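Local coordinates for protein CymD (Pseudomonas putida, PDB 6Z34) that probably lets monoaromatic hydrocarbons diffuse across the bacterial outer membrane as a FadL-family channel, for their biodegradation, at residues G29-P34 against V136-F141. Sequence-based numbering, arbitrary orientation.
Sequences GMMLNP and VLRIPF
Met30 and Met31, at the end of a 3-10 turn, approach strand 131-146 at Pro140, the Met30 and Pro140 CA atoms lying 6.7 Å apart; no hydrogen bond links the two segments, and each closest approach is between side-chain atoms. Both sulfurs converge on one ring carbon: Met30 SD and Met31 SD each lie 4.0 Å from Pro140 CG. Each methionine crosses the proline at roughly a right angle. Met31 then reaches Arg138 because its chain folds at chi2 (-65°) and again at chi3 (-46°), which sets CE 3.6 Å from Arg138 CD and 3.7 Å from Arg138 NE. This methyl meets the guanidinium obliquely, while the polar end of Arg138 is held elsewhere, its NH2 bonding to Thr244 and forming a salt bridge with Asp158. With an alanine here in place of Met31 the SD and CE contacts are gone, which would probably open a gap beside Pro140 CG and leave the arginine chain less fixed. Phe101 of strand 94-107 also touches both methionines and Pro140. Arg138 and Pro140 point toward the turn, Ile139 and Phe141 away, the alternation of a barrel strand; the N-terminal segment thus packs against the inner wall, consistent with the plugged beta-barrel of FadL-family channels.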
loop_
_atom_site.group_PDB
_atom_site.type_symbol
_atom_site.label_atom_id
_atom_site.label_comp_id
_atom_site.label_asym_id
_atom_site.label_seq_id
_atom_site.Cartn_x
_atom_site.Cartn_y
_atom_site.Cartn_z
ATOM N N GLY A 29 -3.204 -5.344 13.168
ATOM C CA GLY A 29 -2.435 -4.356 13.904
ATOM C C GLY A 29 -0.947 -4.445 13.620
ATOM O O GLY A 29 -0.235 -3.442 13.694
ATOM N N MET A 30 -0.458 -5.641 13.299
ATOM C CA MET A 30 0.886 -5.859 12.771
ATOM C C MET A 30 1.285 -4.808 11.733
ATOM O O MET A 30 2.456 -4.410 11.638
ATOM C CB MET A 30 0.966 -7.254 12.123
ATOM C CG MET A 30 1.513 -8.319 13.017
ATOM S SD MET A 30 1.664 -9.973 12.311
ATOM C CE MET A 30 0.061 -10.241 11.595
ATOM N N MET A 31 0.321 -4.381 10.920
ATOM C CA MET A 31 0.597 -3.473 9.817
ATOM C C MET A 31 0.070 -2.076 10.073
ATOM O O MET A 31 0.094 -1.252 9.162
ATOM C CB MET A 31 0.000 -4.007 8.515
ATOM C CG MET A 31 0.669 -5.274 7.993
ATOM S SD MET A 31 2.400 -5.042 7.511
ATOM C CE MET A 31 2.289 -3.554 6.558
ATOM N N LEU A 32 -0.436 -1.794 11.274
ATOM C CA LEU A 32 -0.876 -0.436 11.576
ATOM C C LEU A 32 -0.177 0.008 12.847
ATOM O O LEU A 32 0.948 0.530 12.802
ATOM C CB LEU A 32 -2.394 -0.344 11.712
ATOM C CG LEU A 32 -2.899 1.067 11.365
ATOM C CD1 LEU A 32 -4.256 0.990 10.686
ATOM C CD2 LEU A 32 -2.947 2.010 12.564
ATOM N N ASN A 33 -0.813 -0.222 13.990
ATOM C CA ASN A 33 -0.150 0.013 15.270
ATOM C C ASN A 33 -0.043 -1.331 15.970
ATOM O O ASN A 33 -1.034 -1.834 16.536
ATOM C CB ASN A 33 -0.886 1.043 16.127
ATOM C CG ASN A 33 -0.162 1.329 17.459
ATOM O OD1 ASN A 33 0.969 0.857 17.698
ATOM N ND2 ASN A 33 -0.812 2.107 18.327
ATOM N N PRO A 34 1.126 -1.966 15.929
ATOM C CA PRO A 34 1.271 -3.279 16.569
ATOM C C PRO A 34 1.036 -3.257 18.072
ATOM O O PRO A 34 0.789 -4.321 18.651
ATOM C CB PRO A 34 2.713 -3.685 16.223
ATOM C CG PRO A 34 3.363 -2.465 15.643
ATOM C CD PRO A 34 2.292 -1.595 15.111
ATOM N N VAL A 136 3.192 -4.816 -3.784
ATOM C CA VAL A 136 3.997 -4.789 -2.565
ATOM C C VAL A 136 3.511 -5.895 -1.636
ATOM O O VAL A 136 2.338 -5.919 -1.237
ATOM C CB VAL A 136 3.948 -3.422 -1.861
ATOM C CG1 VAL A 136 4.791 -3.445 -0.563
ATOM C CG2 VAL A 136 4.418 -2.308 -2.816
ATOM N N LEU A 137 4.401 -6.823 -1.318
ATOM C CA LEU A 137 4.147 -7.865 -0.342
ATOM C C LEU A 137 4.970 -7.537 0.896
ATOM O O LEU A 137 6.205 -7.500 0.825
ATOM C CB LEU A 137 4.528 -9.238 -0.895
ATOM C CG LEU A 137 4.348 -10.362 0.132
ATOM C CD1 LEU A 137 2.868 -10.612 0.412
ATOM C CD2 LEU A 137 5.042 -11.623 -0.339
ATOM N N ARG A 138 4.298 -7.300 2.021
ATOM C CA ARG A 138 4.974 -6.971 3.270
ATOM C C ARG A 138 4.853 -8.145 4.234
ATOM O O ARG A 138 3.760 -8.692 4.447
ATOM C CB ARG A 138 4.419 -5.668 3.865
ATOM C CG ARG A 138 4.273 -4.581 2.797
ATOM C CD ARG A 138 3.927 -3.179 3.355
ATOM N NE ARG A 138 5.011 -2.684 4.183
ATOM C CZ ARG A 138 5.694 -1.566 3.976
ATOM N NH1 ARG A 138 5.395 -0.762 2.945
ATOM N NH2 ARG A 138 6.682 -1.256 4.824
ATOM N N ILE A 139 5.991 -8.574 4.762
ATOM C CA ILE A 139 6.033 -9.737 5.632
ATOM C C ILE A 139 6.514 -9.261 6.993
ATOM O O ILE A 139 7.729 -9.210 7.225
ATOM C CB ILE A 139 6.949 -10.839 5.073
ATOM C CG1 ILE A 139 6.512 -11.231 3.657
ATOM C CG2 ILE A 139 6.968 -12.052 6.024
ATOM C CD1 ILE A 139 7.459 -12.235 2.977
ATOM N N PRO A 140 5.607 -8.895 7.902
ATOM C CA PRO A 140 6.022 -8.363 9.203
ATOM C C PRO A 140 6.469 -9.441 10.163
ATOM O O PRO A 140 5.967 -10.567 10.152
ATOM C CB PRO A 140 4.751 -7.687 9.727
ATOM C CG PRO A 140 3.655 -8.513 9.123
ATOM C CD PRO A 140 4.144 -8.838 7.726
ATOM N N PHE A 141 7.447 -9.078 10.987
ATOM C CA PHE A 141 7.794 -9.824 12.195
ATOM C C PHE A 141 7.523 -8.865 13.338
ATOM O O PHE A 141 8.152 -7.805 13.422
ATOM C CB PHE A 141 9.241 -10.312 12.168
ATOM C CG PHE A 141 9.578 -11.098 10.923
ATOM C CD1 PHE A 141 9.869 -10.444 9.728
ATOM C CD2 PHE A 141 9.573 -12.484 10.933
ATOM C CE1 PHE A 141 10.163 -11.152 8.579
ATOM C CE2 PHE A 141 9.867 -13.199 9.786
ATOM C CZ PHE A 141 10.158 -12.526 8.600
#